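Local coordinates for lipid Binding Protein (Caenorhabditis elegans, PDB 6C1Z), which binds unsaturated fatty acids such as oleic acid and carries them from the lysosome to the nucleus, where it activates transcription of genes promoting longevity, at residues H107-T112 against Y124-V129; N117-Q122 against R132-K137; N19-L24 against L32-A37. All coordinates share one frame; numbering follows the deposited sequence.

Interaction 1: residues H107-T112 against Y124-V129; sequences HSSVFT and YQSGSV. With SO4 (sulfate ion), chain B.
Strands 109-112 and 124-126 run antiparallel, and the contact between them is tight along the strands but meets water and sulfate on the side of His107, Ser108 and Gly127. Val110 and Gln125 form a hydrogen-bonded pair: Val110 N reaches Gln125 O over 2.9 Å, and Gln125 N returns the bond to Val110 O, each N-H lying in the plane of its acceptor carbonyl. A branched valine suits the extended backbone, and the extended chain of Gln125 rises beside it, NE2 4.1 Å from Val110 CG2. Phe111 and Tyr124, a non-hydrogen-bonded pair, point to the other face, where Phe111 CD1 meets Tyr124 CD1 at 3.5 Å. The rings cross obliquely, planes 86° apart, and Tyr124 CB sits at the Phe111 ring edge. Ser109 and Ser126 are buried against Ile27 of helix 20-27.

Before Ser109 the ladder ends, and the contacts pass to serine, histidine and water. Ser126, its OG anti to the backbone N (chi1 -175°), donates a short 2.6 Å bond from OG to Ser108 O, approaching from above the carbonyl plane. One water joins this hydroxyl to His107 ND1; another links Ser108 O to Gly127 N. A sulfate, probably from the crystallisation liquor, accepts from Ser108 N. From Ser126 to Val129 the chain makes a type II' turn, Gly127 at its positive-phi corner, an up-and-down connection of the fatty acid-binding protein beta barrel.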
loop_
_atom_site.group_PDB
_atom_site.type_symbol
_atom_site.label_atom_id
_atom_site.label_comp_id
_atom_site.label_asym_id
_atom_site.label_seq_id
_atom_site.Cartn_x
_atom_site.Cartn_y
_atom_site.Cartn_z
ATOM N N HIS A 107 -4.784 10.299 -10.544
ATOM C CA HIS A 107 -5.242 8.945 -10.802
ATOM C C HIS A 107 -5.616 8.313 -9.479
ATOM O O HIS A 107 -4.904 8.472 -8.485
ATOM C CB HIS A 107 -4.148 8.087 -11.451
ATOM C CG HIS A 107 -3.670 8.621 -12.757
ATOM N ND1 HIS A 107 -4.148 8.157 -13.959
ATOM C CD2 HIS A 107 -2.780 9.597 -13.057
ATOM C CE1 HIS A 107 -3.572 8.814 -14.949
ATOM N NE2 HIS A 107 -2.738 9.697 -14.428
ATOM N N SER A 108 -6.691 7.537 -9.475
ATOM C CA SER A 108 -7.105 6.817 -8.289
ATOM C C SER A 108 -6.492 5.430 -8.314
ATOM O O SER A 108 -6.145 4.904 -9.382
ATOM C CB SER A 108 -8.635 6.722 -8.248
ATOM O OG SER A 108 -9.224 7.999 -8.169
ATOM N N SER A 109 -6.390 4.825 -7.131
ATOM C CA SER A 109 -5.816 3.498 -6.989
ATOM C C SER A 109 -6.629 2.676 -6.006
ATOM O O SER A 109 -7.336 3.204 -5.153
ATOM C CB SER A 109 -4.381 3.529 -6.451
ATOM O OG SER A 109 -3.479 4.104 -7.379
ATOM N N VAL A 110 -6.513 1.346 -6.138
ATOM C CA VAL A 110 -7.033 0.406 -5.143
ATOM C C VAL A 110 -5.884 -0.464 -4.683
ATOM O O VAL A 110 -5.201 -1.075 -5.512
ATOM C CB VAL A 110 -8.168 -0.475 -5.697
ATOM C CG1 VAL A 110 -8.666 -1.430 -4.621
ATOM C CG2 VAL A 110 -9.294 0.397 -6.172
ATOM N N PHE A 111 -5.672 -0.522 -3.368
ATOM C CA PHE A 111 -4.634 -1.346 -2.768
ATOM C C PHE A 111 -5.290 -2.480 -1.996
ATOM O O PHE A 111 -6.228 -2.259 -1.234
ATOM C CB PHE A 111 -3.777 -0.529 -1.816
ATOM C CG PHE A 111 -3.257 0.743 -2.407
ATOM C CD1 PHE A 111 -2.447 0.740 -3.528
ATOM C CD2 PHE A 111 -3.598 1.953 -1.854
ATOM C CE1 PHE A 111 -1.966 1.947 -4.061
ATOM C CE2 PHE A 111 -3.112 3.152 -2.389
ATOM C CZ PHE A 111 -2.303 3.134 -3.477
ATOM N N THR A 112 -4.827 -3.703 -2.214
ATOM C CA THR A 112 -5.362 -4.855 -1.505
ATOM C C THR A 112 -4.214 -5.553 -0.818
ATOM O O THR A 112 -3.193 -5.811 -1.458
ATOM C CB THR A 112 -6.054 -5.804 -2.479
ATOM O OG1 THR A 112 -7.029 -5.076 -3.236
ATOM C CG2 THR A 112 -6.744 -6.932 -1.712
ATOM N N TYR A 124 -1.430 -3.262 -6.129
ATOM C CA TYR A 124 -1.726 -1.854 -6.342
ATOM C C TYR A 124 -2.260 -1.733 -7.756
ATOM O O TYR A 124 -1.575 -2.084 -8.723
ATOM C CB TYR A 124 -0.487 -0.960 -6.193
ATOM C CG TYR A 124 0.479 -1.275 -5.075
ATOM C CD1 TYR A 124 0.035 -1.772 -3.858
ATOM C CD2 TYR A 124 1.837 -1.052 -5.240
ATOM C CE1 TYR A 124 0.923 -2.056 -2.846
ATOM C CE2 TYR A 124 2.725 -1.331 -4.224
ATOM C CZ TYR A 124 2.248 -1.832 -3.040
ATOM O OH TYR A 124 3.158 -2.120 -2.036
ATOM N N GLN A 125 -3.494 -1.258 -7.872
ATOM C CA GLN A 125 -4.182 -1.172 -9.147
ATOM C C GLN A 125 -4.541 0.270 -9.454
ATOM O O GLN A 125 -5.088 0.966 -8.593
ATOM C CB GLN A 125 -5.434 -2.023 -9.011
ATOM C CG GLN A 125 -6.545 -1.780 -10.005
ATOM C CD GLN A 125 -7.777 -2.607 -9.671
ATOM O OE1 GLN A 125 -7.703 -3.826 -9.537
ATOM N NE2 GLN A 125 -8.901 -1.939 -9.499
ATOM N N SER A 126 -4.230 0.710 -10.672
ATOM C CA SER A 126 -4.749 1.968 -11.207
ATOM C C SER A 126 -4.840 1.850 -12.717
ATOM O O SER A 126 -3.925 1.331 -13.361
ATOM C CB SER A 126 -3.842 3.157 -10.847
ATOM O OG SER A 126 -4.412 4.369 -11.278
ATOM N N GLY A 127 -5.973 2.279 -13.272
ATOM C CA GLY A 127 -6.165 2.219 -14.715
ATOM C C GLY A 127 -5.985 0.804 -15.220
ATOM O O GLY A 127 -6.530 -0.148 -14.660
ATOM N N SER A 128 -5.138 0.646 -16.229
ATOM C CA SER A 128 -4.893 -0.652 -16.837
ATOM C C SER A 128 -3.802 -1.451 -16.137
ATOM O O SER A 128 -3.436 -2.522 -16.621
ATOM C CB SER A 128 -4.498 -0.463 -18.299
ATOM O OG SER A 128 -3.287 0.259 -18.376
ATOM N N VAL A 129 -3.253 -0.964 -15.021
ATOM C CA VAL A 129 -2.078 -1.585 -14.423
ATOM C C VAL A 129 -2.402 -2.174 -13.057
ATOM O O VAL A 129 -2.973 -1.499 -12.193
ATOM C CB VAL A 129 -0.896 -0.609 -14.314
ATOM C CG1 VAL A 129 0.337 -1.331 -13.701
ATOM C CG2 VAL A 129 -0.576 -0.026 -15.672
HETATM S S SO4 B . -8.916 7.369 -12.498
HETATM O O1 SO4 B . -9.716 7.861 -11.376
HETATM O O2 SO4 B . -9.748 6.617 -13.425
HETATM O O3 SO4 B . -8.281 8.489 -13.186
HETATM O O4 SO4 B . -7.833 6.532 -11.963
HETATM O O HOH W 1 -5.196 5.473 -13.692
HETATM O O HOH W 2 -8.003 3.667 -11.622
#

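Interaction 2: residues N117-Q122 against R132-K137; sequences NGKLLQ and RREFVK
This is a regular antiparallel strand pairing near the C-terminus, joining strand 119-126 to strand 129-137 in the barrel wall. Four backbone bonds close it: Leu120 and Phe135 exchange one pair, and the other runs from Gln122 N to Arg133 O and from Arg133 N to Gln122 O, each 2.9 Å. The Phe135 N-H points nearly along the Leu120 C=O axis, whereas Gln122 N approaches Arg133 O from above the carbonyl plane. On the buried face Leu120 CD2 packs 3.6 Å from Phe135 CD1, and Leu44 touches both side chains. Gln122 OE1, hydrogen-bonded to Tyr124 OH, comes within 3.4 Å of Phe135 CE1, its amide plane turned 81° from the ring.

The outer face, which Leu121 and Glu134 share, is mixed. Lys119, extended beyond CG, crosses Glu134 obliquely and brings NZ to 3.4 Å from Glu134 OE1, a long salt bridge. Lys119 CE also lies 3.7 Å from Val136 CG1. An alanine here has no amine for Glu134 and would probably leave that carboxylate and Val136 CG1 less well packed. Leu120 and Phe135 give the fatty acid-binding protein barrel an apolar inner lining, to which Gln122 and Arg133, the latter bonded to Ser17, add a polar patch.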
loop_
_atom_site.group_PDB
_atom_site.type_symbol
_atom_site.label_atom_id
_atom_site.label_comp_id
_atom_site.label_asym_id
_atom_site.label_seq_id
_atom_site.Cartn_x
_atom_site.Cartn_y
_atom_site.Cartn_z
ATOM N N ASN A 117 -0.638 -18.380 3.180
ATOM C CA ASN A 117 0.333 -19.379 3.557
ATOM C C ASN A 117 1.573 -18.749 4.185
ATOM O O ASN A 117 2.706 -19.108 3.881
ATOM C CB ASN A 117 0.672 -20.269 2.361
ATOM C CG ASN A 117 -0.567 -20.887 1.739
ATOM O OD1 ASN A 117 -1.354 -21.517 2.435
ATOM N ND2 ASN A 117 -0.764 -20.666 0.445
ATOM N N GLY A 118 1.336 -17.801 5.085
ATOM C CA GLY A 118 2.408 -17.215 5.855
ATOM C C GLY A 118 3.057 -16.010 5.225
ATOM O O GLY A 118 3.838 -15.326 5.897
ATOM N N LYS A 119 2.750 -15.711 3.970
ATOM C CA LYS A 119 3.293 -14.548 3.291
ATOM C C LYS A 119 2.243 -13.458 3.247
ATOM O O LYS A 119 1.044 -13.708 3.384
ATOM C CB LYS A 119 3.717 -14.911 1.869
ATOM C CG LYS A 119 4.891 -15.888 1.816
ATOM C CD LYS A 119 5.455 -16.013 0.407
ATOM C CE LYS A 119 6.937 -16.366 0.439
ATOM N NZ LYS A 119 7.559 -16.405 -0.911
ATOM N N LEU A 120 2.705 -12.235 3.043
ATOM C CA LEU A 120 1.824 -11.095 2.855
ATOM C C LEU A 120 1.916 -10.619 1.410
ATOM O O LEU A 120 3.020 -10.441 0.871
ATOM C CB LEU A 120 2.156 -9.978 3.830
ATOM C CG LEU A 120 1.301 -8.711 3.743
ATOM C CD1 LEU A 120 1.194 -8.063 5.128
ATOM C CD2 LEU A 120 1.897 -7.737 2.759
ATOM N N LEU A 121 0.755 -10.474 0.771
ATOM C CA LEU A 121 0.660 -10.105 -0.635
ATOM C C LEU A 121 -0.041 -8.763 -0.746
ATOM O O LEU A 121 -0.904 -8.441 0.066
ATOM C CB LEU A 121 -0.077 -11.178 -1.474
ATOM C CG LEU A 121 0.754 -12.387 -1.923
ATOM C CD1 LEU A 121 1.204 -13.213 -0.744
ATOM C CD2 LEU A 121 -0.026 -13.245 -2.904
ATOM N N GLN A 122 0.381 -7.982 -1.719
ATOM C CA GLN A 122 -0.315 -6.747 -2.034
ATOM C C GLN A 122 -0.536 -6.639 -3.531
ATOM O O GLN A 122 0.272 -7.109 -4.332
ATOM C CB GLN A 122 0.430 -5.511 -1.576
ATOM C CG GLN A 122 0.643 -5.440 -0.096
ATOM C CD GLN A 122 1.180 -4.107 0.323
ATOM O OE1 GLN A 122 2.270 -3.696 -0.091
ATOM N NE2 GLN A 122 0.442 -3.436 1.189
ATOM N N ARG A 132 1.925 -6.355 -8.392
ATOM C CA ARG A 132 1.842 -7.419 -7.398
ATOM C C ARG A 132 3.131 -7.433 -6.586
ATOM O O ARG A 132 4.219 -7.371 -7.152
ATOM C CB ARG A 132 1.633 -8.793 -8.062
ATOM C CG ARG A 132 0.433 -8.886 -8.977
ATOM C CD ARG A 132 0.349 -10.229 -9.715
ATOM N NE ARG A 132 -0.908 -10.310 -10.451
ATOM C CZ ARG A 132 -2.081 -10.504 -9.869
ATOM N NH1 ARG A 132 -2.144 -10.666 -8.554
ATOM N NH2 ARG A 132 -3.186 -10.551 -10.602
ATOM N N ARG A 133 2.997 -7.484 -5.276
ATOM C CA ARG A 133 4.146 -7.548 -4.388
ATOM C C ARG A 133 3.932 -8.639 -3.362
ATOM O O ARG A 133 2.800 -8.926 -2.968
ATOM C CB ARG A 133 4.426 -6.214 -3.723
ATOM C CG ARG A 133 5.402 -5.426 -4.592
ATOM C CD ARG A 133 5.106 -3.981 -4.666
ATOM N NE ARG A 133 5.947 -3.195 -3.779
ATOM C CZ ARG A 133 7.189 -2.803 -4.057
ATOM N NH1 ARG A 133 7.782 -3.183 -5.169
ATOM N NH2 ARG A 133 7.857 -2.062 -3.194
ATOM N N GLU A 134 5.028 -9.277 -2.968
ATOM C CA GLU A 134 5.016 -10.344 -1.985
ATOM C C GLU A 134 6.087 -10.061 -0.935
ATOM O O GLU A 134 7.227 -9.708 -1.276
ATOM C CB GLU A 134 5.277 -11.671 -2.686
ATOM C CG GLU A 134 5.303 -12.865 -1.782
ATOM C CD GLU A 134 5.630 -14.129 -2.550
ATOM O OE1 GLU A 134 6.659 -14.143 -3.258
ATOM O OE2 GLU A 134 4.846 -15.094 -2.465
ATOM N N PHE A 135 5.727 -10.266 0.334
ATOM C CA PHE A 135 6.586 -10.026 1.489
ATOM C C PHE A 135 6.636 -11.265 2.368
ATOM O O PHE A 135 5.689 -12.061 2.422
ATOM C CB PHE A 135 6.007 -8.923 2.396
ATOM C CG PHE A 135 5.876 -7.555 1.747
ATOM C CD1 PHE A 135 4.871 -7.277 0.834
ATOM C CD2 PHE A 135 6.748 -6.525 2.095
ATOM C CE1 PHE A 135 4.757 -6.043 0.283
ATOM C CE2 PHE A 135 6.650 -5.279 1.531
ATOM C CZ PHE A 135 5.654 -5.030 0.629
ATOM N N VAL A 136 7.763 -11.429 3.070
ATOM C CA VAL A 136 7.927 -12.480 4.071
ATOM C C VAL A 136 8.091 -11.844 5.446
ATOM O O VAL A 136 8.569 -10.708 5.584
ATOM C CB VAL A 136 9.117 -13.412 3.777
ATOM C CG1 VAL A 136 8.967 -14.032 2.419
ATOM C CG2 VAL A 136 10.445 -12.663 3.914
ATOM N N LYS A 137 7.691 -12.579 6.472
ATOM C CA LYS A 137 7.824 -12.082 7.832
ATOM C C LYS A 137 9.290 -11.842 8.177
ATOM O O LYS A 137 10.145 -12.701 7.932
ATOM C CB LYS A 137 7.208 -13.087 8.801
ATOM C CG LYS A 137 6.690 -12.482 10.095
ATOM C CD LYS A 137 5.520 -11.544 9.834
ATOM C CE LYS A 137 4.919 -11.010 11.119
ATOM N NZ LYS A 137 4.236 -12.077 11.889
HETATM O O HOH W 3 6.487 -15.318 5.551
#

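Interaction 3: residues N19-L24 against L32-A37; sequences NFEEYL and LIRKAA. With SO4 (sulfate ion), chain C.
Two flat groups mark this helix-helix contact, the Phe20 ring and the Arg34 guanidinium. One face of the ring carries Leu24 CD1 of the same helix, 3.7 Å above the plane and offset toward the rim; Arg133, from strand 129-137, makes a cation-pi contact from the side away from Leu24. Ala37 O lies at the ring edge, 3.8 Å from Phe20 CE2, a place the ring reaches because Phe20 CG stands anti to the backbone N (chi1 -176°). At the edge of the Arg34 guanidinium, in its plane, sits a water that accepts from NE and donates to Glu21 OE2, 2.6 Å away. The opposite charges are thus bridged, and Arg34 NH1 is hydrogen-bonded to Val29 O in the turn between the helices.

Between these groups the packing is aliphatic. Leu24 CB meets Arg34 CB at 3.7 Å, and Leu24 CD1 reaches Ala37 CB at 3.8 Å; the small alanine leaves room for the leucine tip. Arg34 CG takes the crowded position between backbone N and carbonyl carbon (chi1 68°).

At the first turn of helix 20-27, Phe20 N donates to O2 and Glu21 N to O3 of a sulfate, probably from the crystallisation liquor, which Ser17 OG also bonds. The two segments, part of a probable nuclear localization signal at Leu32 to Lys35, run nearly antiparallel, directions 151° and axes 9.0 Å apart at closest, as the helix-turn-helix lid of the fatty acid-binding protein fold.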
loop_
_atom_site.group_PDB
_atom_site.type_symbol
_atom_site.label_atom_id
_atom_site.label_comp_id
_atom_site.label_asym_id
_atom_site.label_seq_id
_atom_site.Cartn_x
_atom_site.Cartn_y
_atom_site.Cartn_z
ATOM N N ASN A 19 5.525 -5.226 -11.947
ATOM C CA ASN A 19 4.803 -4.065 -12.470
ATOM C C ASN A 19 4.773 -2.873 -11.510
ATOM O O ASN A 19 3.934 -1.969 -11.665
ATOM C CB ASN A 19 3.379 -4.431 -12.913
ATOM C CG ASN A 19 3.343 -5.098 -14.254
ATOM O OD1 ASN A 19 4.365 -5.259 -14.916
ATOM N ND2 ASN A 19 2.154 -5.505 -14.666
ATOM N N PHE A 20 5.663 -2.790 -10.521
ATOM C CA PHE A 20 5.616 -1.639 -9.619
ATOM C C PHE A 20 6.001 -0.348 -10.332
ATOM O O PHE A 20 5.312 0.670 -10.194
ATOM C CB PHE A 20 6.485 -1.870 -8.379
ATOM C CG PHE A 20 6.406 -0.766 -7.355
ATOM C CD1 PHE A 20 5.186 -0.256 -6.930
ATOM C CD2 PHE A 20 7.551 -0.251 -6.799
ATOM C CE1 PHE A 20 5.121 0.735 -5.969
ATOM C CE2 PHE A 20 7.490 0.750 -5.841
ATOM C CZ PHE A 20 6.274 1.241 -5.433
ATOM N N GLU A 21 7.114 -0.353 -11.077
ATOM C CA GLU A 21 7.508 0.845 -11.807
ATOM C C GLU A 21 6.423 1.263 -12.793
ATOM O O GLU A 21 6.145 2.461 -12.947
ATOM C CB GLU A 21 8.847 0.607 -12.514
ATOM C CG GLU A 21 9.410 1.835 -13.227
ATOM C CD GLU A 21 10.784 1.608 -13.850
ATOM O OE1 GLU A 21 11.454 0.613 -13.499
ATOM O OE2 GLU A 21 11.192 2.435 -14.690
ATOM N N GLU A 22 5.790 0.283 -13.463
ATOM C CA GLU A 22 4.704 0.560 -14.409
ATOM C C GLU A 22 3.488 1.142 -13.701
ATOM O O GLU A 22 2.826 2.043 -14.238
ATOM C CB GLU A 22 4.333 -0.718 -15.154
ATOM C CG GLU A 22 5.373 -1.186 -16.161
ATOM C CD GLU A 22 5.554 -0.218 -17.323
ATOM O OE1 GLU A 22 4.627 0.578 -17.600
ATOM O OE2 GLU A 22 6.632 -0.254 -17.956
ATOM N N TYR A 23 3.180 0.648 -12.504
ATOM C CA TYR A 23 2.120 1.236 -11.693
ATOM C C TYR A 23 2.428 2.690 -11.335
ATOM O O TYR A 23 1.570 3.573 -11.453
ATOM C CB TYR A 23 1.869 0.381 -10.431
ATOM C CG TYR A 23 1.078 1.139 -9.414
ATOM C CD1 TYR A 23 -0.297 1.252 -9.511
ATOM C CD2 TYR A 23 1.724 1.793 -8.378
ATOM C CE1 TYR A 23 -1.011 1.994 -8.593
ATOM C CE2 TYR A 23 1.030 2.549 -7.465
ATOM C CZ TYR A 23 -0.343 2.670 -7.593
ATOM O OH TYR A 23 -1.017 3.437 -6.676
ATOM N N LEU A 24 3.648 2.958 -10.896
ATOM C CA LEU A 24 4.020 4.331 -10.575
ATOM C C LEU A 24 3.924 5.232 -11.801
ATOM O O LEU A 24 3.464 6.382 -11.704
ATOM C CB LEU A 24 5.423 4.353 -9.982
ATOM C CG LEU A 24 5.571 3.681 -8.616
ATOM C CD1 LEU A 24 7.030 3.761 -8.136
ATOM C CD2 LEU A 24 4.642 4.285 -7.571
ATOM N N LEU A 32 12.760 9.466 -12.808
ATOM C CA LEU A 32 13.802 9.274 -11.802
ATOM C C LEU A 32 13.226 8.722 -10.511
ATOM O O LEU A 32 13.789 7.797 -9.909
ATOM C CB LEU A 32 14.522 10.591 -11.525
ATOM C CG LEU A 32 15.525 11.028 -12.585
ATOM C CD1 LEU A 32 16.106 12.376 -12.202
ATOM C CD2 LEU A 32 16.627 9.985 -12.746
ATOM N N ILE A 33 12.086 9.254 -10.080
ATOM C CA ILE A 33 11.517 8.819 -8.814
ATOM C C ILE A 33 11.009 7.387 -8.919
ATOM O O ILE A 33 11.253 6.567 -8.028
ATOM C CB ILE A 33 10.441 9.809 -8.338
ATOM C CG1 ILE A 33 11.107 11.122 -7.943
ATOM C CG2 ILE A 33 9.708 9.280 -7.134
ATOM C CD1 ILE A 33 10.181 12.305 -7.829
ATOM N N ARG A 34 10.291 7.052 -10.003
ATOM C CA ARG A 34 9.737 5.709 -10.093
ATOM C C ARG A 34 10.830 4.657 -10.234
ATOM O O ARG A 34 10.684 3.546 -9.712
ATOM C CB ARG A 34 8.669 5.605 -11.194
ATOM C CG ARG A 34 9.141 5.741 -12.637
ATOM C CD ARG A 34 7.947 5.628 -13.580
ATOM N NE ARG A 34 8.316 5.660 -14.992
ATOM C CZ ARG A 34 8.190 6.721 -15.790
ATOM N NH1 ARG A 34 7.694 7.862 -15.330
ATOM N NH2 ARG A 34 8.555 6.649 -17.071
ATOM N N LYS A 35 11.906 4.976 -10.958
ATOM C CA LYS A 35 13.061 4.081 -11.032
ATOM C C LYS A 35 13.661 3.849 -9.648
ATOM O O LYS A 35 13.874 2.703 -9.233
ATOM C CB LYS A 35 14.096 4.681 -11.987
ATOM C CG LYS A 35 15.452 3.987 -12.025
ATOM C CD LYS A 35 15.421 2.709 -12.844
ATOM C CE LYS A 35 16.832 2.212 -13.131
ATOM N NZ LYS A 35 17.609 3.157 -13.990
ATOM N N ALA A 36 13.929 4.928 -8.913
ATOM C CA ALA A 36 14.521 4.798 -7.583
ATOM C C ALA A 36 13.595 4.045 -6.637
ATOM O O ALA A 36 14.040 3.187 -5.863
ATOM C CB ALA A 36 14.808 6.184 -7.017
ATOM N N ALA A 37 12.296 4.360 -6.669
ATOM C CA ALA A 37 11.375 3.727 -5.751
ATOM C C ALA A 37 11.271 2.237 -6.024
ATOM O O ALA A 37 11.111 1.446 -5.087
ATOM C CB ALA A 37 9.994 4.368 -5.857
HETATM S S SO4 C . 9.121 -3.950 -10.581
HETATM O O1 SO4 C . 10.140 -3.790 -9.548
HETATM O O2 SO4 C . 7.922 -4.485 -9.927
HETATM O O3 SO4 C . 8.867 -2.685 -11.244
HETATM O O4 SO4 C . 9.636 -4.936 -11.535
HETATM O O HOH W 4 9.307 3.351 -16.303
#

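Interactions 1 and 2 share strand 119-126 and lie in one sheet, each pairing it with a different neighbour, 109-116 or 129-137; both are partly buried and rest on backbone hydrogen bonds. Interaction 3 is a surface contact between two helices, built from side-chain packing and a water bridge without direct hydrogen bonds between its segments. The salt bridge belongs to interaction 2, whereas interaction 1 relies on serine and water where its strands part. Helix 20-27 meets the barrel through two aromatic residues: Tyr23 OH lies 2.6 Å from Ser109 OG of interaction 1, and the Phe20 ring packs against Tyr124 and, through Arg133, interaction 2.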